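Local coordinates for secreted effector protein SopD (Salmonella typhimurium, PDB 5CPC), which acts as a virulence effector that contributes to replication in macrophages and, with SopB, to membrane fission and macropinosome formation during invasion, at residues Lys30-Gly35 and His51-Leu56; Glu72-Asp77 and Glu262-Asn267; Leu148-Val153 and Ser251-Ser256; Ser156-Thr159 and Leu164-Glu167; Glu167-Leu172 and Ser258-Phe263. All coordinates share one frame; numbering follows the deposited sequence.

Contact 1 lies at the N-terminal end of the modelled chain, its centre 25 Å from that of the chain, whereas contact 3 sits only 3 Å from it. Helix 141-160 runs between these regions: it supplies one side of contacts 3 and 4, and Thr159 near its end touches Met34 of contact 1. Contacts 2, 4 and 5 cluster round Pro259, contact 5 having its centre 9 Å from those of contacts 2 and 4. Contact 1 closes first along the chain; contact 2 then spans residues 72 to 267 and encloses contacts 3 and 4. Contacts 3 and 5 alternate in sequence, so segments far apart in sequence are brought together in a largely helical part of the fold.

Contact 1: residues Lys30-Gly35 and His51-Leu56; sequences KAIHMG and HALEVL
Ile32 and Leu53 meet tip to tip, the first reaching out of an extended segment and the second out of helix 49-60. Each branched end offers two methyl groups, and these pair off: Ile32 CD1 lies 3.8 Å from Leu53 CD1, and Ile32 CG2 is 4.0 Å from Leu53 CD2. The Ile32 side chain can do this because CG1 stands opposite the carbonyl carbon (chi1 -68°) and the chain then runs straight out to CD1. Branched aliphatic residues suit such a place, since a fork faces a fork with no polar atom between.

One turn later, Leu56 points at the backbone rather than at a side chain. Its CD2 approaches Met34 O at 3.6 Å, while CD1 sits 4.1 Å from Gly35 O, so the forked end lies against two successive peptide groups. Gly35 has a positive phi of 57°, a conformation that glycine adopts easily.

The aromatic surroundings complete the cluster. Trp37 of helix 37-40 touches Ile32, Leu53 and Leu56, and Trp160 at the end of helix 141-160 packs on Ile32, Met34 and Leu53, so that the apolar side chains of the N-terminal segment lie against helices 49-60, 37-40 and 141-160.

Contact 2: residues Glu72-Asp77 and Glu262-Asn267; sequences EVNVED and EFKPTN
A polar surface contact brings Glu72 and Asn74 against Glu262 and Lys264, where the loop leading into helix 76-90 runs beside the loop leading into helix 264-283. The two acids come unusually close for like charges: Glu72 OE1 stands 2.8 Å from Glu262 OE1, although both are acceptors. Their carboxylate planes are turned 85° against each other, so neither group lies flat upon its partner. Glu72 reaches across on an extended chain, whereas Glu262 is bent at chi2. Such closeness would be expected to raise the proton affinity of at least one of the acids, and the two may share a proton, or the modelled position of these exposed ends may be imprecise. Exposure to solvent may ease the repulsion, and long polar chains suit an exposed surface.

Two residues further along each segment, the amide of Asn74 crosses the end of Lys264, with ND2 3.6 Å from NZ and 3.8 Å from CE. This is mere proximity of two donor groups. Asn74 ND2 is instead hydrogen-bonded to Asn129 OD1, which anchors the amide, and the flexible lysine chain, bent at chi3, also lies on Asn129 and Ser131.

Backbone bonds from Glu72 to Ser261 and from Asn74 to Pro259 tie the loops together alongside the side chains. Beyond them, Asp77 at the start of helix 76-90 bonds Ser122 of strand 117-123, while Asn267 of helix 264-283 holds Ser258 O and Asn129 O.

Contact 3: residues Leu148-Val153 and Ser251-Ser256; sequences LQICEV and SYLLHS
Ile150 of helix 141-160 inserts its branched side chain against Leu253 and Leu254 of helix 248-256, in a helix-helix packing at the very centre of the chain. The two short segments run in roughly the same direction, 30° apart, with their axes 10.4 Å distant at closest approach, a spacing that medium-sized aliphatic side chains can fill.

Starting from the backbone, Ile150 CB already lies 4.0 Å from Leu253 CD2. From there the side chain divides. The CG2 branch, opposite the backbone N, turns to Leu253 and comes within 3.6 Å of its CD2; the two side chains lie alongside, pointing opposite ways. The other branch leaves through CG1, 4.2 Å from Leu254 CD2, and ends at CD1, which is 4.1 Å from CG of Leu254 and equally close to CD2. Here isoleucine and leucine are set roughly perpendicular. A beta-branched residue suits the place because it can meet two successive leucines: CG2 lies chiefly on Leu253 and also borders Leu254, while the CG1-CD1 arm meets Leu254. All of these side chains are buried.

Around this core, Ile182 of helix 180-190 touches Ile150 and Leu128 touches Leu253, so further apolar groups join in. Ile78 and Ile81 of helix 76-90 pack against Cys151, whose small, weakly polar side chain fits an apolar setting. Its sulfur also adds to the grip on the leucine that Ile150 already meets: Cys151 SG rests 3.7 Å from Leu253 CD2.

Contact 4: residues Ser156-Thr159 and Leu164-Glu167; sequences SKMT and LLQE
Leu164 loses the most surface here, followed by Met158 and Lys157. It points at the preceding helix, and its CD1 lies alongside the aliphatic part of Lys157, 4.1 Å from CB and nearly as close to CD. With CG opposite the carbonyl carbon (chi1 -61°) and the chain bent at chi2, CD is kept beside the leucine, and beyond it CE and NZ draw away. A lysine suits such a border, since its methylenes can lie against an apolar side chain while the ammonium group lies beyond it; NZ makes a long, weak ion pair with Glu175 of helix 169-177.

The arrangement is a corner between consecutive helices. Helix 141-160 ends, the chain turns within a few residues, and the short helix 163-167 sets off in a new direction, its first turn beside the last turn of helix 141-160, so that Met158 and Leu165 have the closest CA atoms, 7.3 Å apart. At this level the contact passes to the methionine. Met158 leaves its backbone at an angle to Leu165, but its long unbranched chain swings CE to 4.3 Å from Leu165 CD2. The flexible thioether can follow the surface of several partners at once, and Met158 also touches Val75, Pro259 and Leu172. Leu165, which points toward the methionine's helix, packs in addition on Pro259 and Phe260. Leu164 has its own further neighbours in helix 169-177, where it lies on Thr171 and Glu175.

Contact 5: residues Glu167-Leu172 and Ser258-Phe263; sequences ESISTL and SPFSEF
The Phe260 ring receives Ile169 at its edge, close to the ring plane, not over a face. Ile169 CD1 lies 3.7 Å from both Phe260 CD1 and CE1, and CG1 follows at 3.8 Å from CE1, so the isoleucine runs along one rim of the ring, each side chain reaching past the other from its own backbone. The other ring, that of Pro259, meets the second branch: Ile169 CG2 is 4.3 Å from Pro259 CD.

This is a helix start packed on an interhelical loop. Ser168 is the N-cap of helix 169-177, and residues 258-263 belong to the loop joining helix 248-256 to helix 264-283. Ile169 stands in the helix's first turn and carries nearly all of the contact on the side of 167-172. Its chi1 of -34° departs from the usual staggered values, which suggests some strain, yet the branching lets it reach three loop residues, with CD1 also 3.6 Å from Ser258 CB. Phenylalanine and proline give it rigid apolar surfaces, and these have further apolar neighbours, Met71 on Phe260 and Val73 on Pro259.

Ser168 suits the N-cap because its hydroxyl can turn to the first helical turn, where OG is hydrogen-bonded to Thr171 OG1 at 3.1 Å. In the loop Ser258 O accepts a bond from Asn129 ND2. The side chain of Ser258 folds back on the loop as well: Phe260 N gives a weak hydrogen bond to Ser258 OG, 3.1 Å long and bent to 133° at the hydrogen.

Contact 1: residues Lys30-Gly35 and His51-Leu56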
# COMPACT_ATOMS: atom_id res chain seq x y z
N LYS A 30 -5.71 20.87 -1.81
CA LYS A 30 -4.29 21.16 -2.23
C LYS A 30 -4.17 21.54 -3.73
O LYS A 30 -4.63 20.78 -4.61
CB LYS A 30 -3.41 19.95 -1.95
CG LYS A 30 -2.21 20.23 -1.06
CD LYS A 30 -0.99 20.64 -1.89
CE LYS A 30 0.31 20.10 -1.27
NZ LYS A 30 0.74 20.70 0.05
N ALA A 31 -3.52 22.67 -4.01
CA ALA A 31 -3.37 23.25 -5.36
C ALA A 31 -2.97 22.29 -6.51
O ALA A 31 -1.89 21.69 -6.50
CB ALA A 31 -2.43 24.49 -5.33
N ILE A 32 -3.83 22.20 -7.52
CA ILE A 32 -3.49 21.48 -8.71
C ILE A 32 -2.88 22.47 -9.71
O ILE A 32 -3.35 23.58 -9.85
CB ILE A 32 -4.69 20.84 -9.28
CG1 ILE A 32 -5.16 19.73 -8.31
CG2 ILE A 32 -4.39 20.39 -10.73
CD1 ILE A 32 -6.41 19.01 -8.76
N HIS A 33 -1.82 22.04 -10.39
CA HIS A 33 -1.05 22.92 -11.24
C HIS A 33 -0.97 22.44 -12.68
O HIS A 33 -0.53 23.18 -13.55
CB HIS A 33 0.40 23.02 -10.73
CG HIS A 33 0.55 23.46 -9.29
ND1 HIS A 33 0.20 24.72 -8.86
CD2 HIS A 33 1.06 22.81 -8.21
CE1 HIS A 33 0.48 24.82 -7.56
NE2 HIS A 33 0.99 23.68 -7.14
N MET A 34 -1.34 21.18 -12.92
CA MET A 34 -1.12 20.61 -14.24
C MET A 34 -1.92 21.37 -15.32
O MET A 34 -2.94 22.02 -15.04
CB MET A 34 -1.55 19.19 -14.23
CG MET A 34 -3.06 19.12 -14.03
SD MET A 34 -3.62 17.43 -13.82
CE MET A 34 -2.75 16.64 -15.14
N GLY A 35 -1.48 21.29 -16.56
CA GLY A 35 -2.19 22.01 -17.66
C GLY A 35 -2.35 23.55 -17.48
O GLY A 35 -3.32 24.12 -17.98
N HIS A 51 -15.59 19.38 -13.07
CA HIS A 51 -15.86 18.94 -14.41
C HIS A 51 -14.71 19.48 -15.35
O HIS A 51 -14.13 18.73 -16.08
CB HIS A 51 -17.23 19.46 -14.89
CG HIS A 51 -17.72 18.82 -16.16
ND1 HIS A 51 -18.97 19.06 -16.70
CD2 HIS A 51 -17.13 17.90 -16.97
CE1 HIS A 51 -19.10 18.36 -17.83
NE2 HIS A 51 -18.01 17.62 -17.99
N ALA A 52 -14.36 20.74 -15.31
CA ALA A 52 -13.36 21.20 -16.27
C ALA A 52 -12.01 20.49 -16.07
O ALA A 52 -11.31 20.22 -17.06
CB ALA A 52 -13.20 22.68 -16.17
N LEU A 53 -11.66 20.13 -14.81
CA LEU A 53 -10.42 19.38 -14.49
C LEU A 53 -10.38 18.00 -15.05
O LEU A 53 -9.35 17.55 -15.57
CB LEU A 53 -10.19 19.26 -12.97
CG LEU A 53 -9.28 20.29 -12.34
CD1 LEU A 53 -9.43 20.23 -10.77
CD2 LEU A 53 -7.78 20.16 -12.79
N GLU A 54 -11.52 17.30 -14.95
CA GLU A 54 -11.63 15.99 -15.54
C GLU A 54 -11.38 16.11 -17.05
O GLU A 54 -10.68 15.28 -17.67
CB GLU A 54 -13.05 15.46 -15.25
CG GLU A 54 -13.24 14.01 -15.60
CD GLU A 54 -12.50 13.11 -14.56
OE1 GLU A 54 -11.90 12.06 -14.96
OE2 GLU A 54 -12.53 13.49 -13.37
N VAL A 55 -11.94 17.15 -17.67
CA VAL A 55 -11.70 17.34 -19.07
C VAL A 55 -10.23 17.68 -19.32
O VAL A 55 -9.61 17.14 -20.24
CB VAL A 55 -12.63 18.45 -19.70
CG1 VAL A 55 -12.31 18.55 -21.16
CG2 VAL A 55 -14.14 18.06 -19.55
N LEU A 56 -9.70 18.63 -18.57
CA LEU A 56 -8.27 19.00 -18.71
C LEU A 56 -7.36 17.78 -18.56
O LEU A 56 -6.45 17.56 -19.37
CB LEU A 56 -7.90 20.06 -17.71
CG LEU A 56 -6.48 20.58 -17.75
CD1 LEU A 56 -6.22 21.47 -19.02
CD2 LEU A 56 -6.17 21.34 -16.43

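Contact 2: residues Glu72-Asp77 and Glu262-Asn267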
# COMPACT_ATOMS: atom_id res chain seq x y z
N GLU A 72 7.74 5.42 -20.73
CA GLU A 72 6.36 4.98 -20.90
C GLU A 72 5.87 4.41 -19.57
O GLU A 72 6.64 3.81 -18.82
CB GLU A 72 6.19 3.96 -22.04
CG GLU A 72 7.13 2.72 -21.98
CD GLU A 72 7.07 1.81 -23.23
OE1 GLU A 72 8.14 1.28 -23.65
OE2 GLU A 72 5.95 1.64 -23.79
N VAL A 73 4.60 4.60 -19.29
CA VAL A 73 4.02 4.30 -18.00
C VAL A 73 2.80 3.41 -18.24
O VAL A 73 2.12 3.54 -19.29
CB VAL A 73 3.68 5.63 -17.31
CG1 VAL A 73 2.23 5.91 -17.29
CG2 VAL A 73 4.27 5.67 -15.94
N ASN A 74 2.51 2.53 -17.29
CA ASN A 74 1.42 1.54 -17.41
C ASN A 74 0.40 1.73 -16.26
O ASN A 74 0.46 1.04 -15.24
CB ASN A 74 2.03 0.13 -17.43
CG ASN A 74 0.97 -1.00 -17.44
OD1 ASN A 74 -0.17 -0.80 -17.87
ND2 ASN A 74 1.36 -2.20 -16.97
N VAL A 75 -0.50 2.70 -16.39
CA VAL A 75 -1.32 3.08 -15.22
C VAL A 75 -2.82 3.11 -15.47
O VAL A 75 -3.58 3.65 -14.65
CB VAL A 75 -0.86 4.41 -14.57
CG1 VAL A 75 0.60 4.28 -14.09
CG2 VAL A 75 -1.03 5.63 -15.55
N GLU A 76 -3.24 2.53 -16.59
CA GLU A 76 -4.63 2.66 -16.97
C GLU A 76 -5.46 1.86 -15.93
O GLU A 76 -6.38 2.38 -15.34
CB GLU A 76 -4.88 2.17 -18.50
N ASP A 77 -5.11 0.61 -15.71
CA ASP A 77 -5.76 -0.22 -14.67
C ASP A 77 -5.74 0.35 -13.27
O ASP A 77 -6.82 0.49 -12.67
CB ASP A 77 -5.27 -1.65 -14.74
CG ASP A 77 -5.41 -2.21 -16.14
OD1 ASP A 77 -6.46 -2.79 -16.49
OD2 ASP A 77 -4.47 -2.02 -16.93
N GLU A 262 8.55 -0.20 -18.42
CA GLU A 262 9.72 -0.88 -18.99
C GLU A 262 10.42 -1.84 -18.02
O GLU A 262 11.04 -2.83 -18.44
CB GLU A 262 10.71 0.16 -19.56
CG GLU A 262 11.44 -0.25 -20.88
CD GLU A 262 10.57 -1.04 -21.89
OE1 GLU A 262 10.25 -0.51 -22.99
OE2 GLU A 262 10.21 -2.21 -21.58
N PHE A 263 10.33 -1.53 -16.72
CA PHE A 263 10.76 -2.47 -15.71
C PHE A 263 9.50 -3.18 -15.16
O PHE A 263 8.98 -2.88 -14.07
CB PHE A 263 11.55 -1.78 -14.60
N LYS A 264 9.01 -4.12 -15.97
CA LYS A 264 7.96 -5.01 -15.53
C LYS A 264 8.60 -6.16 -14.72
O LYS A 264 8.03 -6.56 -13.69
CB LYS A 264 7.12 -5.50 -16.72
CG LYS A 264 5.86 -6.27 -16.34
CD LYS A 264 4.84 -6.24 -17.46
CE LYS A 264 3.98 -4.98 -17.39
NZ LYS A 264 3.02 -4.97 -18.52
N PRO A 265 9.79 -6.66 -15.15
CA PRO A 265 10.46 -7.83 -14.55
C PRO A 265 11.18 -7.55 -13.23
O PRO A 265 11.56 -8.49 -12.50
CB PRO A 265 11.51 -8.19 -15.60
CG PRO A 265 11.90 -6.82 -16.19
CD PRO A 265 10.57 -6.12 -16.30
N THR A 266 11.38 -6.26 -12.96
CA THR A 266 12.09 -5.77 -11.79
C THR A 266 11.12 -5.65 -10.63
O THR A 266 11.42 -6.09 -9.48
CB THR A 266 12.81 -4.44 -12.15
OG1 THR A 266 14.19 -4.74 -12.45
CG2 THR A 266 12.72 -3.39 -11.02
N ASN A 267 9.96 -5.06 -10.93
CA ASN A 267 8.77 -5.14 -10.10
C ASN A 267 8.51 -6.62 -9.65
O ASN A 267 8.46 -6.93 -8.44
CB ASN A 267 7.59 -4.58 -10.90
CG ASN A 267 7.51 -3.01 -10.90
OD1 ASN A 267 8.30 -2.31 -10.27
ND2 ASN A 267 6.52 -2.49 -11.62

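Contact 3: residues Leu148-Val153 and Ser251-Ser256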
# COMPACT_ATOMS: atom_id res chain seq x y z
N LEU A 148 -6.81 -1.63 -2.09
CA LEU A 148 -7.59 -0.84 -3.03
C LEU A 148 -7.50 0.64 -2.60
O LEU A 148 -7.56 1.53 -3.43
CB LEU A 148 -9.04 -1.33 -2.97
CG LEU A 148 -9.73 -1.84 -4.22
CD1 LEU A 148 -8.86 -2.29 -5.50
CD2 LEU A 148 -10.79 -2.92 -3.84
N GLN A 149 -7.42 0.87 -1.29
CA GLN A 149 -7.36 2.23 -0.71
C GLN A 149 -6.05 2.87 -1.12
O GLN A 149 -6.03 4.07 -1.44
CB GLN A 149 -7.47 2.26 0.81
CG GLN A 149 -8.85 1.96 1.40
CD GLN A 149 -8.79 2.03 2.93
OE1 GLN A 149 -8.73 3.12 3.51
NE2 GLN A 149 -8.73 0.88 3.57
N ILE A 150 -5.00 2.05 -1.18
CA ILE A 150 -3.69 2.54 -1.55
C ILE A 150 -3.73 2.83 -3.05
O ILE A 150 -3.11 3.79 -3.49
CB ILE A 150 -2.59 1.51 -1.21
CG1 ILE A 150 -2.46 1.36 0.33
CG2 ILE A 150 -1.21 1.84 -1.87
CD1 ILE A 150 -1.94 -0.03 0.76
N CYS A 151 -4.40 1.96 -3.80
CA CYS A 151 -4.63 2.18 -5.22
C CYS A 151 -5.29 3.53 -5.44
O CYS A 151 -4.83 4.24 -6.29
CB CYS A 151 -5.44 1.02 -5.87
SG CYS A 151 -4.41 -0.46 -6.15
N GLU A 152 -6.33 3.89 -4.69
CA GLU A 152 -7.01 5.17 -4.87
C GLU A 152 -6.01 6.32 -4.71
O GLU A 152 -6.01 7.27 -5.53
CB GLU A 152 -8.11 5.43 -3.86
CG GLU A 152 -8.91 4.18 -3.55
CD GLU A 152 -10.27 4.43 -2.90
OE1 GLU A 152 -11.13 3.50 -3.01
OE2 GLU A 152 -10.46 5.54 -2.34
N VAL A 153 -5.19 6.25 -3.65
CA VAL A 153 -4.37 7.36 -3.29
C VAL A 153 -3.32 7.54 -4.35
O VAL A 153 -3.10 8.66 -4.84
CB VAL A 153 -3.80 7.20 -1.83
CG1 VAL A 153 -2.62 8.16 -1.58
CG2 VAL A 153 -4.89 7.51 -0.87
N SER A 251 2.78 -4.49 0.92
CA SER A 251 4.13 -3.94 0.99
C SER A 251 4.76 -3.58 -0.39
O SER A 251 5.52 -2.59 -0.51
CB SER A 251 5.03 -4.75 1.96
OG SER A 251 5.47 -5.95 1.47
N TYR A 252 4.46 -4.35 -1.44
CA TYR A 252 4.99 -4.06 -2.75
C TYR A 252 4.47 -2.73 -3.23
O TYR A 252 5.24 -1.89 -3.72
CB TYR A 252 4.56 -5.14 -3.79
CG TYR A 252 4.67 -4.66 -5.23
CD1 TYR A 252 5.92 -4.54 -5.85
CD2 TYR A 252 3.53 -4.25 -5.94
CE1 TYR A 252 6.04 -4.06 -7.15
CE2 TYR A 252 3.65 -3.76 -7.26
CZ TYR A 252 4.93 -3.67 -7.84
OH TYR A 252 5.08 -3.21 -9.13
N LEU A 253 3.15 -2.58 -3.14
CA LEU A 253 2.53 -1.38 -3.65
C LEU A 253 2.94 -0.12 -2.88
O LEU A 253 3.11 0.96 -3.51
CB LEU A 253 1.02 -1.55 -3.77
CG LEU A 253 0.16 -0.58 -4.55
CD1 LEU A 253 0.35 -0.69 -6.08
CD2 LEU A 253 -1.25 -0.87 -4.18
N LEU A 254 3.11 -0.24 -1.55
CA LEU A 254 3.66 0.88 -0.75
C LEU A 254 5.07 1.23 -1.06
O LEU A 254 5.37 2.39 -1.20
CB LEU A 254 3.56 0.63 0.75
CG LEU A 254 2.12 0.64 1.25
CD1 LEU A 254 2.06 0.02 2.67
CD2 LEU A 254 1.56 2.12 1.22
N HIS A 255 5.98 0.25 -1.15
CA HIS A 255 7.43 0.56 -1.09
C HIS A 255 8.25 0.17 -2.28
O HIS A 255 9.37 0.63 -2.43
CB HIS A 255 8.10 -0.06 0.18
CG HIS A 255 7.42 0.31 1.46
ND1 HIS A 255 7.54 1.56 2.03
CD2 HIS A 255 6.63 -0.41 2.29
CE1 HIS A 255 6.82 1.60 3.14
NE2 HIS A 255 6.25 0.42 3.32
N SER A 256 7.72 -0.70 -3.12
CA SER A 256 8.48 -1.16 -4.31
C SER A 256 7.89 -0.86 -5.71
O SER A 256 8.59 -0.94 -6.73
CB SER A 256 8.81 -2.63 -4.14
OG SER A 256 9.62 -2.72 -3.00

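Contact 4: residues Ser156-Thr159 and Leu164-Glu167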
# COMPACT_ATOMS: atom_id res chain seq x y z
N SER A 156 -4.94 8.89 -7.46
CA SER A 156 -5.18 10.30 -7.31
C SER A 156 -3.93 11.20 -7.35
O SER A 156 -4.04 12.35 -7.79
CB SER A 156 -5.96 10.52 -6.07
OG SER A 156 -5.96 11.88 -5.70
N LYS A 157 -2.76 10.70 -6.94
CA LYS A 157 -1.55 11.54 -6.98
C LYS A 157 -1.06 11.60 -8.38
O LYS A 157 -0.61 12.65 -8.83
CB LYS A 157 -0.44 11.03 -6.06
CG LYS A 157 -0.85 11.01 -4.60
CD LYS A 157 -1.08 12.40 -4.06
CE LYS A 157 -1.35 12.27 -2.58
NZ LYS A 157 -1.35 13.58 -1.89
N MET A 158 -1.19 10.48 -9.10
CA MET A 158 -0.67 10.41 -10.41
C MET A 158 -1.57 11.18 -11.41
O MET A 158 -1.09 11.53 -12.48
CB MET A 158 -0.55 8.98 -10.85
CG MET A 158 0.66 8.22 -10.30
SD MET A 158 0.59 6.57 -11.04
CE MET A 158 2.29 6.26 -11.24
N THR A 159 -2.82 11.47 -11.01
CA THR A 159 -3.85 12.06 -11.87
C THR A 159 -3.83 13.57 -11.71
O THR A 159 -3.81 14.32 -12.69
CB THR A 159 -5.24 11.47 -11.49
OG1 THR A 159 -5.30 10.11 -11.92
CG2 THR A 159 -6.41 12.25 -12.13
N LEU A 164 4.68 15.24 -9.45
CA LEU A 164 5.29 14.40 -8.40
C LEU A 164 6.22 13.37 -8.97
O LEU A 164 7.33 13.29 -8.52
CB LEU A 164 4.28 13.68 -7.48
CG LEU A 164 3.63 14.55 -6.41
CD1 LEU A 164 2.63 13.73 -5.60
CD2 LEU A 164 4.67 15.25 -5.49
N LEU A 165 5.77 12.57 -9.94
CA LEU A 165 6.60 11.48 -10.47
C LEU A 165 7.54 11.94 -11.59
O LEU A 165 8.48 11.23 -11.98
CB LEU A 165 5.71 10.34 -10.98
CG LEU A 165 6.31 9.19 -11.82
CD1 LEU A 165 6.71 8.03 -10.94
CD2 LEU A 165 5.34 8.72 -12.90
N GLN A 166 7.21 13.11 -12.16
CA GLN A 166 8.02 13.76 -13.15
C GLN A 166 9.42 14.00 -12.60
O GLN A 166 10.38 13.79 -13.29
CB GLN A 166 7.37 15.07 -13.53
CG GLN A 166 7.26 15.28 -15.04
CD GLN A 166 6.62 16.62 -15.38
OE1 GLN A 166 7.17 17.72 -15.04
NE2 GLN A 166 5.45 16.55 -16.05
N GLU A 167 9.51 14.42 -11.35
CA GLU A 167 10.72 14.30 -10.51
C GLU A 167 11.35 12.87 -10.37
O GLU A 167 12.39 12.56 -10.98
CB GLU A 167 10.38 14.82 -9.11
CG GLU A 167 11.58 15.01 -8.21
CD GLU A 167 11.36 16.14 -7.24
OE1 GLU A 167 12.33 16.55 -6.59
OE2 GLU A 167 10.21 16.62 -7.15

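Contact 5: residues Glu167-Leu172 and Ser258-Phe263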
# COMPACT_ATOMS: atom_id res chain seq x y z
N GLU A 167 9.51 14.42 -11.35
CA GLU A 167 10.72 14.30 -10.51
C GLU A 167 11.35 12.87 -10.37
O GLU A 167 12.39 12.56 -10.98
CB GLU A 167 10.38 14.82 -9.11
CG GLU A 167 11.58 15.01 -8.21
CD GLU A 167 11.36 16.14 -7.24
OE1 GLU A 167 12.33 16.55 -6.59
OE2 GLU A 167 10.21 16.62 -7.15
N SER A 168 10.73 12.01 -9.56
CA SER A 168 11.25 10.65 -9.32
C SER A 168 10.15 9.76 -8.71
O SER A 168 9.17 10.29 -8.21
CB SER A 168 12.40 10.73 -8.34
OG SER A 168 11.90 11.16 -7.09
N ILE A 169 10.34 8.43 -8.67
CA ILE A 169 9.39 7.54 -7.98
C ILE A 169 9.29 7.86 -6.50
O ILE A 169 8.18 7.81 -5.93
CB ILE A 169 9.71 6.01 -8.13
CG1 ILE A 169 10.30 5.71 -9.52
CG2 ILE A 169 8.42 5.17 -7.91
CD1 ILE A 169 10.14 4.25 -10.09
N SER A 170 10.44 8.16 -5.88
CA SER A 170 10.51 8.38 -4.46
C SER A 170 9.65 9.58 -4.10
O SER A 170 9.08 9.60 -3.02
CB SER A 170 11.97 8.62 -3.94
OG SER A 170 12.92 8.31 -4.95
N THR A 171 9.60 10.59 -4.97
CA THR A 171 8.77 11.79 -4.70
C THR A 171 7.28 11.49 -4.76
O THR A 171 6.54 11.93 -3.90
CB THR A 171 9.08 13.00 -5.60
OG1 THR A 171 10.47 13.34 -5.46
CG2 THR A 171 8.26 14.20 -5.18
N LEU A 172 6.86 10.72 -5.77
CA LEU A 172 5.50 10.12 -5.78
C LEU A 172 5.23 9.31 -4.50
O LEU A 172 4.24 9.53 -3.81
CB LEU A 172 5.36 9.17 -6.98
CG LEU A 172 4.01 8.45 -7.07
CD1 LEU A 172 2.86 9.41 -6.87
CD2 LEU A 172 3.89 7.72 -8.39
N SER A 258 6.86 0.38 -9.14
CA SER A 258 7.14 1.38 -10.19
C SER A 258 6.08 1.33 -11.31
O SER A 258 5.84 0.26 -11.89
CB SER A 258 8.51 1.16 -10.82
OG SER A 258 8.49 1.49 -12.21
N PRO A 259 5.49 2.50 -11.63
CA PRO A 259 4.47 2.61 -12.66
C PRO A 259 5.04 2.52 -14.06
O PRO A 259 4.28 2.31 -15.03
CB PRO A 259 3.91 4.02 -12.44
CG PRO A 259 5.09 4.79 -11.96
CD PRO A 259 5.73 3.81 -10.99
N PHE A 260 6.36 2.69 -14.17
CA PHE A 260 7.06 2.69 -15.45
C PHE A 260 6.97 1.35 -16.11
O PHE A 260 7.32 0.33 -15.53
CB PHE A 260 8.55 3.10 -15.31
CG PHE A 260 8.72 4.50 -14.84
CD1 PHE A 260 9.38 4.77 -13.67
CD2 PHE A 260 8.16 5.55 -15.56
CE1 PHE A 260 9.52 6.07 -13.22
CE2 PHE A 260 8.27 6.84 -15.12
CZ PHE A 260 8.96 7.10 -13.95
N SER A 261 6.54 1.37 -17.36
CA SER A 261 6.20 0.16 -18.04
C SER A 261 7.36 -0.78 -18.31
O SER A 261 7.17 -2.00 -18.45
CB SER A 261 5.58 0.53 -19.37
OG SER A 261 5.94 -0.46 -20.31
N GLU A 262 8.55 -0.20 -18.42
CA GLU A 262 9.72 -0.88 -18.99
C GLU A 262 10.42 -1.84 -18.02
O GLU A 262 11.04 -2.83 -18.44
CB GLU A 262 10.71 0.16 -19.56
CG GLU A 262 11.44 -0.25 -20.88
CD GLU A 262 10.57 -1.04 -21.89
OE1 GLU A 262 10.25 -0.51 -22.99
OE2 GLU A 262 10.21 -2.21 -21.58
N PHE A 263 10.33 -1.53 -16.72
CA PHE A 263 10.76 -2.47 -15.71
C PHE A 263 9.50 -3.18 -15.16
O PHE A 263 8.98 -2.88 -14.07
CB PHE A 263 11.55 -1.78 -14.60